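Local coordinates for RahU protein (Pseudomonas aeruginosa PAO1, PDB 6ZC2) that interacts with membrane ceramide phosphorylethanolamine as a beta-sandwich protein of the aegerolysin family, and is probably a glycolipid binder, at residues Thr26-Lys31 / Gly71-Phe76; Gly30-Tyr35 / Ile60-Arg65. All coordinates share one frame; numbering follows the deposited sequence.

Contact 1: residues Thr26-Lys31 / Gly71-Phe76; sequences TLQWGK and GTQGSF. With EDO (1,2-ethanediol), chain D.
Gly-71 begins the contact by setting its carbonyl O 3.6 Å from CB of Trp-29, while its N-H donates a 2.7 Å hydrogen bond to O1 of an ethanediol, probably from the crystallisation liquor. The same diol lays C1 over one face of the Trp-29 indole, 3.5 Å from CG. At Thr-72 the meeting is made by backbone: its CA-H points to Trp-29 O, and OG1 turns to Ser-62 instead. Gln-73 is where the ladder changes step. Its N-H bonds Trp-29 O over 3.1 Å, and its carbonyl O accepts two amides in succession, Gln-28 N at 2.8 Å and Trp-29 N at 3.2 Å. The first of these is bent (139° at the hydrogen), whereas the second lies in the carbonyl plane on a lone pair. Two residues facing one is the definition of a classic beta bulge. The Gln-73 side chain is extended, with CG anti to the backbone N (chi1 180°), which carries OE1 to the indole edge, 3.5 Å from CD1; amide and ring are nearly coplanar, 15° apart. Thr-26 O and Leu-27 CD2 stand where a Gly-74 side chain would begin, which suits glycine. Ser-75 closes the ladder with a reciprocal pair of backbone bonds to Thr-26, Thr-26 N reaching Ser-75 O at 2.9 Å. Strand 72-80 thus lies between strand 19-27 and strand 83-92, to which Thr-72, Gly-74 and Phe-76 bond in turn, while at Gln-28 in the bulge the chain turns a corner into strand 29-34 of the other sheet.

Contact 2: residues Gly30-Tyr35 / Ile60-Arg65; sequences GKFYRY and IASCGR. With EDO (1,2-ethanediol), chain C; EDO (1,2-ethanediol), chain K.
Lys-31 and Cys-63 face each other as a hydrogen-bonded pair in an antiparallel beta ladder, the junction of strands 29-34 and 58-63 within one sheet of the aegerolysin beta-sandwich. The backbone bonds come first. Lys-31 N donates to Cys-63 O over 2.9 Å, nearly along the C=O axis, and Cys-63 N returns a bond to Lys-31 O. That oxygen is gripped a second time: Ser-62 OG, anti to its own backbone N (chi1 -180°), donates to it at 2.8 Å from well above the carbonyl plane, while also meeting Thr-72 OG1. Farther on, Tyr-33 N bonds Ala-61 O.

Apolar and aromatic contacts occupy both faces. On the side of Tyr-33, the methyl of Ala-61 sits over the ring in a CH-pi contact, CB lying 3.7 Å from the ring centroid. Cys-63 SG approaches the same ring obliquely, 3.7 Å from CD1, and Tyr-35 CD1 touches the Ala-61 methyl too. On the other face Phe-32 and Ile-60 lie side by side, CE1 to CG2 3.8 Å, with Ala-61 O at the Phe-32 ring edge.

The two cationic side chains cross with their charged ends apart: the Arg-65 guanidinium lays one face over Lys-31 CB, NH1 forms a salt bridge with Glu-41, and Lys-31 NZ bonds Tyr-3 OH.

From Tyr-33 and Ala-61 onward the strands diverge; the N-to-C directions of segments 31-34 and 60-63 make 128°, well short of antiparallel. Here an ethanediol, probably from the crystallisation liquor, stands between the backbones: its O2 accepts the N-H of Ala-61 at 2.8 Å and donates to Tyr-33 O at 2.7 Å.

Overall arrangement
The two contacts show how one chain passes from sheet to sheet of a sandwich. Their first segments overlap at Gly-30 and Lys-31, but contact 1 pairs strand 72-80 of the five-stranded sheet with the end of strand 19-27 and, at the bulge, with Trp-29 of strand 29-34, whereas contact 2 ties strand 29-34 to strand 58-63 in the six-stranded one. Contact 1 is partly buried, and its side chains at the surface are mostly polar; contact 2 is buried and relies more on rings and methyls. They meet between the sheets, where Leu-27 CG packs on Phe-32 CE2 at 3.6 Å and Phe-76 CZ on Ile-60 CD1 at 3.7 Å, beside a probable hydrogen bond between Thr-72 and Ser-62.

Contact 1: residues Thr26-Lys31 / Gly71-Phe76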
# COMPACT_ATOMS: atom_id res chain seq x y z
N THR A 26 -6.32 6.71 -2.18
CA THR A 26 -6.21 7.88 -3.04
C THR A 26 -4.94 7.76 -3.88
O THR A 26 -3.96 7.14 -3.47
CB THR A 26 -6.15 9.21 -2.27
OG1 THR A 26 -4.96 9.26 -1.48
CG2 THR A 26 -7.39 9.42 -1.38
N LEU A 27 -4.98 8.37 -5.06
CA LEU A 27 -3.84 8.42 -5.96
C LEU A 27 -3.63 9.85 -6.41
O LEU A 27 -4.57 10.50 -6.89
CB LEU A 27 -4.06 7.56 -7.21
CG LEU A 27 -4.11 6.06 -6.97
CD1 LEU A 27 -4.61 5.37 -8.21
CD2 LEU A 27 -2.73 5.52 -6.55
N GLN A 28 -2.41 10.35 -6.26
CA GLN A 28 -2.02 11.58 -6.93
C GLN A 28 -1.56 11.31 -8.36
O GLN A 28 -1.77 12.15 -9.24
CB GLN A 28 -0.90 12.26 -6.15
CG GLN A 28 -1.31 12.81 -4.78
CD GLN A 28 -1.50 11.72 -3.73
OE1 GLN A 28 -0.60 10.93 -3.47
NE2 GLN A 28 -2.67 11.71 -3.10
N TRP A 29 -0.94 10.15 -8.60
CA TRP A 29 -0.46 9.74 -9.91
C TRP A 29 -0.60 8.23 -10.02
O TRP A 29 -0.38 7.51 -9.05
CB TRP A 29 1.03 10.09 -10.07
CG TRP A 29 1.28 11.56 -10.08
CD1 TRP A 29 1.66 12.34 -9.02
CD2 TRP A 29 1.15 12.44 -11.20
NE1 TRP A 29 1.78 13.65 -9.43
CE2 TRP A 29 1.47 13.73 -10.76
CE3 TRP A 29 0.79 12.25 -12.54
CZ2 TRP A 29 1.45 14.84 -11.61
CZ3 TRP A 29 0.77 13.34 -13.38
CH2 TRP A 29 1.10 14.62 -12.91
N GLY A 30 -0.96 7.75 -11.21
CA GLY A 30 -1.00 6.33 -11.49
C GLY A 30 -2.39 5.73 -11.39
O GLY A 30 -3.41 6.42 -11.40
N LYS A 31 -2.42 4.40 -11.32
CA LYS A 31 -3.66 3.64 -11.20
C LYS A 31 -3.44 2.47 -10.25
O LYS A 31 -2.30 2.05 -10.00
CB LYS A 31 -4.13 3.13 -12.57
CG LYS A 31 -3.28 2.06 -13.15
CD LYS A 31 -3.78 1.79 -14.55
CE LYS A 31 -3.09 0.60 -15.13
NZ LYS A 31 -3.59 0.25 -16.50
N GLY A 71 4.96 8.44 -12.62
CA GLY A 71 4.97 7.18 -11.89
C GLY A 71 3.70 6.96 -11.09
O GLY A 71 2.59 7.23 -11.57
N THR A 72 3.86 6.44 -9.88
CA THR A 72 2.73 6.20 -8.99
C THR A 72 3.00 6.83 -7.63
O THR A 72 4.11 6.74 -7.10
CB THR A 72 2.39 4.69 -8.84
OG1 THR A 72 1.43 4.55 -7.79
CG2 THR A 72 3.63 3.84 -8.50
N GLN A 73 1.97 7.48 -7.08
CA GLN A 73 2.03 8.11 -5.77
C GLN A 73 0.63 8.11 -5.18
O GLN A 73 -0.31 8.54 -5.85
CB GLN A 73 2.54 9.55 -5.90
CG GLN A 73 2.63 10.28 -4.57
CD GLN A 73 3.17 11.69 -4.72
OE1 GLN A 73 3.01 12.31 -5.76
NE2 GLN A 73 3.82 12.19 -3.67
N GLY A 74 0.49 7.63 -3.95
CA GLY A 74 -0.83 7.54 -3.35
C GLY A 74 -0.76 7.04 -1.92
O GLY A 74 0.30 7.00 -1.30
N SER A 75 -1.93 6.66 -1.40
CA SER A 75 -2.04 6.19 -0.02
C SER A 75 -3.30 5.36 0.17
O SER A 75 -4.23 5.40 -0.66
CB SER A 75 -2.05 7.35 0.96
OG SER A 75 -3.22 8.12 0.82
N PHE A 76 -3.34 4.63 1.28
CA PHE A 76 -4.57 4.01 1.77
C PHE A 76 -4.51 3.95 3.30
O PHE A 76 -3.43 3.93 3.90
CB PHE A 76 -4.85 2.61 1.16
CG PHE A 76 -3.78 1.58 1.43
CD1 PHE A 76 -3.78 0.82 2.60
CD2 PHE A 76 -2.78 1.36 0.49
CE1 PHE A 76 -2.79 -0.13 2.83
CE2 PHE A 76 -1.79 0.41 0.72
CZ PHE A 76 -1.79 -0.33 1.89
C1 EDO D . 4.76 10.99 -10.21
O1 EDO D . 5.78 10.53 -11.09
C2 EDO D . 5.05 10.45 -8.81
O2 EDO D . 6.17 11.13 -8.23

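Contact 2: residues Gly30-Tyr35 / Ile60-Arg65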
# COMPACT_ATOMS: atom_id res chain seq x y z
N GLY A 30 -0.96 7.75 -11.21
CA GLY A 30 -1.00 6.33 -11.49
C GLY A 30 -2.39 5.73 -11.39
O GLY A 30 -3.41 6.42 -11.40
N LYS A 31 -2.42 4.40 -11.32
CA LYS A 31 -3.66 3.64 -11.20
C LYS A 31 -3.44 2.47 -10.25
O LYS A 31 -2.30 2.05 -10.00
CB LYS A 31 -4.13 3.13 -12.57
CG LYS A 31 -3.28 2.06 -13.15
CD LYS A 31 -3.78 1.79 -14.55
CE LYS A 31 -3.09 0.60 -15.13
NZ LYS A 31 -3.59 0.25 -16.50
N PHE A 32 -4.54 1.92 -9.74
CA PHE A 32 -4.49 0.65 -9.02
C PHE A 32 -4.76 -0.48 -10.02
O PHE A 32 -5.48 -0.29 -11.01
CB PHE A 32 -5.56 0.60 -7.92
CG PHE A 32 -5.25 1.46 -6.72
CD1 PHE A 32 -4.19 1.16 -5.87
CD2 PHE A 32 -6.05 2.56 -6.42
CE1 PHE A 32 -3.93 1.95 -4.75
CE2 PHE A 32 -5.79 3.35 -5.30
CZ PHE A 32 -4.73 3.04 -4.47
N TYR A 33 -4.17 -1.65 -9.77
CA TYR A 33 -4.37 -2.79 -10.65
C TYR A 33 -4.45 -4.08 -9.85
O TYR A 33 -3.97 -4.17 -8.71
CB TYR A 33 -3.31 -2.88 -11.74
CG TYR A 33 -1.89 -3.21 -11.31
CD1 TYR A 33 -1.01 -2.22 -10.89
CD2 TYR A 33 -1.42 -4.52 -11.39
CE1 TYR A 33 0.30 -2.53 -10.55
CE2 TYR A 33 -0.10 -4.83 -11.06
CZ TYR A 33 0.75 -3.83 -10.65
OH TYR A 33 2.07 -4.12 -10.33
N ARG A 34 -5.04 -5.11 -10.46
CA ARG A 34 -5.19 -6.42 -9.83
C ARG A 34 -3.87 -7.17 -10.00
O ARG A 34 -3.59 -7.72 -11.07
CB ARG A 34 -6.35 -7.18 -10.45
CG ARG A 34 -6.77 -8.41 -9.68
CD ARG A 34 -7.76 -9.28 -10.47
NE ARG A 34 -8.95 -8.53 -10.88
CZ ARG A 34 -10.03 -8.35 -10.12
NH1 ARG A 34 -10.07 -8.86 -8.89
NH2 ARG A 34 -11.06 -7.66 -10.58
N TYR A 35 -3.06 -7.19 -8.94
CA TYR A 35 -1.72 -7.79 -9.01
C TYR A 35 -1.85 -9.22 -9.53
O TYR A 35 -2.69 -9.98 -9.04
CB TYR A 35 -1.13 -7.79 -7.59
CG TYR A 35 0.38 -7.93 -7.51
CD1 TYR A 35 1.22 -7.11 -8.26
CD2 TYR A 35 0.97 -8.87 -6.67
CE1 TYR A 35 2.60 -7.24 -8.21
CE2 TYR A 35 2.35 -9.01 -6.60
CZ TYR A 35 3.16 -8.19 -7.37
OH TYR A 35 4.54 -8.30 -7.34
N ILE A 60 -2.24 -4.87 -2.56
CA ILE A 60 -2.68 -3.61 -3.16
C ILE A 60 -1.55 -3.13 -4.05
O ILE A 60 -0.45 -2.84 -3.56
CB ILE A 60 -3.02 -2.57 -2.08
CG1 ILE A 60 -4.17 -3.09 -1.21
CG2 ILE A 60 -3.38 -1.24 -2.72
CD1 ILE A 60 -4.38 -2.29 0.04
N ALA A 61 -1.81 -3.05 -5.36
CA ALA A 61 -0.76 -2.75 -6.33
C ALA A 61 -1.12 -1.51 -7.14
O ALA A 61 -2.29 -1.29 -7.48
CB ALA A 61 -0.52 -3.94 -7.27
N SER A 62 -0.11 -0.71 -7.45
CA SER A 62 -0.30 0.52 -8.21
C SER A 62 0.89 0.73 -9.14
O SER A 62 2.03 0.41 -8.78
CB SER A 62 -0.45 1.72 -7.27
OG SER A 62 -0.65 2.94 -7.97
N CYS A 63 0.63 1.25 -10.34
CA CYS A 63 1.68 1.54 -11.30
C CYS A 63 1.37 2.85 -12.00
O CYS A 63 0.26 3.38 -11.93
CB CYS A 63 1.88 0.40 -12.31
SG CYS A 63 0.46 0.09 -13.40
N GLY A 64 2.38 3.39 -12.69
CA GLY A 64 2.14 4.54 -13.53
C GLY A 64 1.23 4.21 -14.69
O GLY A 64 1.11 3.06 -15.12
N ARG A 65 0.56 5.24 -15.21
CA ARG A 65 -0.29 5.01 -16.38
C ARG A 65 0.57 4.66 -17.59
O ARG A 65 1.73 5.08 -17.70
CB ARG A 65 -1.20 6.22 -16.64
CG ARG A 65 -2.22 6.42 -15.51
CD ARG A 65 -3.57 6.96 -15.99
NE ARG A 65 -4.60 6.88 -14.95
CZ ARG A 65 -5.44 5.85 -14.80
NH1 ARG A 65 -6.35 5.87 -13.82
NH2 ARG A 65 -5.38 4.81 -15.62
C1 EDO C . -6.58 -4.55 -5.33
O1 EDO C . -6.66 -5.54 -6.37
C2 EDO C . -5.78 -3.37 -5.84
O2 EDO C . -4.44 -3.76 -6.11
C1 EDO K . 5.06 -7.50 -11.83
O1 EDO K . 4.38 -8.76 -11.81
C2 EDO K . 4.18 -6.39 -11.27
O2 EDO K . 2.84 -6.48 -11.77